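Local coordinates for protein BAG family molecular chaperone regulator 4 (Arabidopsis thaliana, PDB 4HWH) that acts, through its BAG domain, as a co-chaperone that binds the ATPase domain of HSP70/HSC70 chaperones and probably regulates programmed cell death and stress responses, at residues Ala6-Leu17 / Leu45-Ile56. Numbering follows the deposited sequence.
Sequences AVNAVTGEVDKL and LLMRQLLKLDGI
Ala6 meets the end of Ile56 just past the last turn of helix 36-54: its CB lies 3.5 Å from Ile56 CD1. Ile56 CD1 also reaches Val7, 3.9 Å from its CG2, with the two branched side chains set at a slant. Ile56 CG1 lies anti to its carbonyl carbon (chi1 -64°), and the extended chain beyond it carries CD1 to the backbone between Ala6 and Val7. Ala9 marks the exposed border, where its CB faces the ammonium end of Lys52.

Val10 forms the middle of the interface and uses both methyls. CG1 rests on the isobutyl group of Leu53, 3.9 Å from Leu53 CG. CG2 presses on the methylene chain of Lys52, and its 3.5 Å approach to Lys52 CD is tight for two carbons. Lys52 is extended and reaches across toward helix 3-29, its methylenes passing Val10 CG2 and its NZ ending near Ala9.

Gln49 is a knob in the hole formed by Val10, Glu13, Val14 and Leu17. Bent at chi2 (-53°), it brings OE1 against Val10 and NE2 to 3.4 Å from Glu13 CG. Glu13 crosses it nearly at a right angle and turns its carboxylate away, toward a bound malonic acid, probably from the crystallisation liquor; this meeting is packing, without a hydrogen bond. Val14 CG2 lines the hole beside Gln49 CB, while Val14 also touches Glu69 and Arg72 of helix 63-86.

Leu17 ends the row with a forked grip: CD2 sits 3.8 Å from Leu45 CB, and CD1 equally far from Leu46 CD2. With axes 10.1 Å apart and directions 171° from each other, the segments pack as antiparallel neighbours in the three-helix bundle of the BAG domain.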
# COMPACT_ATOMS: atom_id res chain seq x y z
N ALA A 6 -2.37 -16.18 6.26
CA ALA A 6 -2.01 -15.55 5.00
C ALA A 6 -2.48 -14.10 4.94
O ALA A 6 -1.75 -13.23 4.48
CB ALA A 6 -2.57 -16.35 3.83
N VAL A 7 -3.70 -13.85 5.40
CA VAL A 7 -4.22 -12.49 5.42
C VAL A 7 -3.45 -11.64 6.41
O VAL A 7 -3.10 -10.49 6.12
CB VAL A 7 -5.72 -12.46 5.77
CG1 VAL A 7 -6.23 -11.02 5.80
CG2 VAL A 7 -6.52 -13.27 4.76
N ASN A 8 -3.17 -12.20 7.58
CA ASN A 8 -2.37 -11.52 8.59
C ASN A 8 -0.99 -11.16 8.05
O ASN A 8 -0.46 -10.08 8.35
CB ASN A 8 -2.22 -12.39 9.84
CG ASN A 8 -3.54 -12.57 10.58
OD1 ASN A 8 -4.49 -11.82 10.37
ND2 ASN A 8 -3.60 -13.59 11.44
N ALA A 9 -0.41 -12.06 7.26
CA ALA A 9 0.88 -11.81 6.64
C ALA A 9 0.82 -10.61 5.71
O ALA A 9 1.72 -9.77 5.69
CB ALA A 9 1.34 -13.05 5.87
N VAL A 10 -0.25 -10.53 4.92
CA VAL A 10 -0.43 -9.39 4.04
C VAL A 10 -0.61 -8.11 4.85
O VAL A 10 -0.00 -7.08 4.54
CB VAL A 10 -1.64 -9.57 3.11
CG1 VAL A 10 -1.99 -8.26 2.43
CG2 VAL A 10 -1.34 -10.65 2.09
N THR A 11 -1.44 -8.18 5.88
CA THR A 11 -1.70 -7.02 6.74
C THR A 11 -0.40 -6.43 7.28
O THR A 11 -0.22 -5.22 7.30
CB THR A 11 -2.64 -7.38 7.91
OG1 THR A 11 -3.94 -7.68 7.39
CG2 THR A 11 -2.74 -6.23 8.89
N GLY A 12 0.50 -7.30 7.71
CA GLY A 12 1.78 -6.86 8.24
C GLY A 12 2.59 -6.12 7.19
O GLY A 12 3.28 -5.14 7.49
N GLU A 13 2.49 -6.57 5.95
CA GLU A 13 3.24 -5.95 4.87
C GLU A 13 2.59 -4.62 4.48
O GLU A 13 3.28 -3.63 4.22
CB GLU A 13 3.32 -6.87 3.66
CG GLU A 13 4.42 -6.49 2.70
CD GLU A 13 5.76 -6.39 3.40
OE1 GLU A 13 6.02 -7.21 4.30
OE2 GLU A 13 6.55 -5.50 3.03
N VAL A 14 1.27 -4.60 4.46
CA VAL A 14 0.55 -3.37 4.16
C VAL A 14 0.79 -2.31 5.24
O VAL A 14 0.87 -1.12 4.94
CB VAL A 14 -0.96 -3.63 3.97
CG1 VAL A 14 -1.70 -2.33 3.72
CG2 VAL A 14 -1.17 -4.60 2.81
N ASP A 15 0.93 -2.75 6.49
CA ASP A 15 1.29 -1.84 7.57
C ASP A 15 2.61 -1.14 7.26
O ASP A 15 2.73 0.08 7.40
CB ASP A 15 1.41 -2.58 8.91
CG ASP A 15 0.06 -2.92 9.52
OD1 ASP A 15 -0.96 -2.37 9.05
OD2 ASP A 15 0.03 -3.72 10.47
N LYS A 16 3.61 -1.91 6.85
CA LYS A 16 4.90 -1.34 6.49
C LYS A 16 4.75 -0.34 5.36
O LYS A 16 5.35 0.74 5.38
CB LYS A 16 5.88 -2.45 6.10
CG LYS A 16 6.42 -3.24 7.29
CD LYS A 16 7.31 -4.39 6.82
CE LYS A 16 7.74 -5.27 7.99
NZ LYS A 16 8.60 -6.40 7.54
N LEU A 17 3.95 -0.70 4.36
CA LEU A 17 3.73 0.19 3.22
C LEU A 17 2.97 1.44 3.64
O LEU A 17 3.24 2.53 3.16
CB LEU A 17 3.01 -0.56 2.09
CG LEU A 17 3.90 -1.62 1.43
CD1 LEU A 17 3.08 -2.57 0.55
CD2 LEU A 17 5.01 -0.96 0.63
N LEU A 45 4.38 -2.34 -4.90
CA LEU A 45 4.38 -3.27 -3.77
C LEU A 45 2.97 -3.45 -3.23
O LEU A 45 2.61 -4.53 -2.77
CB LEU A 45 5.35 -2.82 -2.68
CG LEU A 45 6.83 -2.91 -3.08
CD1 LEU A 45 7.71 -2.31 -2.00
CD2 LEU A 45 7.22 -4.35 -3.37
N LEU A 46 2.17 -2.39 -3.29
CA LEU A 46 0.77 -2.49 -2.91
C LEU A 46 0.02 -3.43 -3.85
O LEU A 46 -0.81 -4.23 -3.42
CB LEU A 46 0.12 -1.11 -2.91
CG LEU A 46 0.53 -0.21 -1.74
CD1 LEU A 46 0.12 1.23 -2.00
CD2 LEU A 46 -0.06 -0.72 -0.43
N MET A 47 0.33 -3.35 -5.15
CA MET A 47 -0.30 -4.23 -6.13
C MET A 47 0.07 -5.69 -5.89
O MET A 47 -0.76 -6.59 -6.07
CB MET A 47 0.09 -3.80 -7.55
CG MET A 47 -0.53 -2.47 -7.97
SD MET A 47 -0.20 -2.02 -9.68
CE MET A 47 -0.87 -0.36 -9.74
N ARG A 48 1.30 -5.94 -5.47
CA ARG A 48 1.75 -7.29 -5.17
C ARG A 48 0.97 -7.86 -3.99
O ARG A 48 0.63 -9.04 -3.96
CB ARG A 48 3.25 -7.31 -4.88
CG ARG A 48 4.12 -7.05 -6.10
CD ARG A 48 4.30 -8.32 -6.92
NE ARG A 48 4.96 -9.36 -6.15
CZ ARG A 48 5.00 -10.64 -6.49
NH1 ARG A 48 5.63 -11.51 -5.71
NH2 ARG A 48 4.41 -11.05 -7.60
N GLN A 49 0.68 -7.01 -3.00
CA GLN A 49 -0.09 -7.45 -1.85
C GLN A 49 -1.53 -7.76 -2.27
O GLN A 49 -2.15 -8.68 -1.74
CB GLN A 49 -0.04 -6.42 -0.72
CG GLN A 49 1.33 -6.34 -0.05
CD GLN A 49 1.84 -7.70 0.41
OE1 GLN A 49 1.14 -8.44 1.10
NE2 GLN A 49 3.07 -8.02 0.04
N LEU A 50 -2.04 -7.00 -3.23
CA LEU A 50 -3.38 -7.22 -3.75
C LEU A 50 -3.45 -8.59 -4.44
O LEU A 50 -4.42 -9.33 -4.28
CB LEU A 50 -3.76 -6.11 -4.73
CG LEU A 50 -5.25 -5.85 -4.98
CD1 LEU A 50 -5.96 -5.56 -3.67
CD2 LEU A 50 -5.41 -4.69 -5.96
N LEU A 51 -2.42 -8.90 -5.21
CA LEU A 51 -2.33 -10.20 -5.89
C LEU A 51 -2.30 -11.34 -4.88
O LEU A 51 -2.94 -12.38 -5.09
CB LEU A 51 -1.09 -10.25 -6.78
CG LEU A 51 -1.15 -9.42 -8.06
CD1 LEU A 51 0.21 -9.45 -8.75
CD2 LEU A 51 -2.24 -9.94 -8.97
N LYS A 52 -1.56 -11.15 -3.80
CA LYS A 52 -1.48 -12.15 -2.74
C LYS A 52 -2.87 -12.42 -2.16
O LYS A 52 -3.28 -13.57 -2.03
CB LYS A 52 -0.51 -11.71 -1.65
CG LYS A 52 -0.26 -12.77 -0.58
CD LYS A 52 0.99 -12.48 0.23
CE LYS A 52 1.27 -13.59 1.23
NZ LYS A 52 2.47 -13.32 2.08
N LEU A 53 -3.59 -11.35 -1.84
CA LEU A 53 -4.96 -11.49 -1.33
C LEU A 53 -5.86 -12.19 -2.34
O LEU A 53 -6.71 -13.00 -1.97
CB LEU A 53 -5.55 -10.12 -0.96
CG LEU A 53 -4.97 -9.40 0.26
CD1 LEU A 53 -5.45 -7.96 0.31
CD2 LEU A 53 -5.33 -10.13 1.55
N ASP A 54 -5.69 -11.88 -3.63
CA ASP A 54 -6.50 -12.49 -4.68
C ASP A 54 -6.39 -14.01 -4.67
O ASP A 54 -7.33 -14.71 -5.02
CB ASP A 54 -6.08 -11.98 -6.06
CG ASP A 54 -6.54 -10.56 -6.33
OD1 ASP A 54 -7.46 -10.09 -5.63
OD2 ASP A 54 -5.99 -9.92 -7.25
N GLY A 55 -5.22 -14.51 -4.27
CA GLY A 55 -4.96 -15.94 -4.28
C GLY A 55 -5.34 -16.65 -2.99
O GLY A 55 -5.23 -17.87 -2.89
N ILE A 56 -5.77 -15.88 -2.00
CA ILE A 56 -6.18 -16.46 -0.72
C ILE A 56 -7.64 -16.89 -0.75
O ILE A 56 -8.54 -16.05 -0.81
CB ILE A 56 -5.98 -15.48 0.45
CG1 ILE A 56 -4.49 -15.15 0.63
CG2 ILE A 56 -6.54 -16.06 1.73
CD1 ILE A 56 -4.23 -14.08 1.67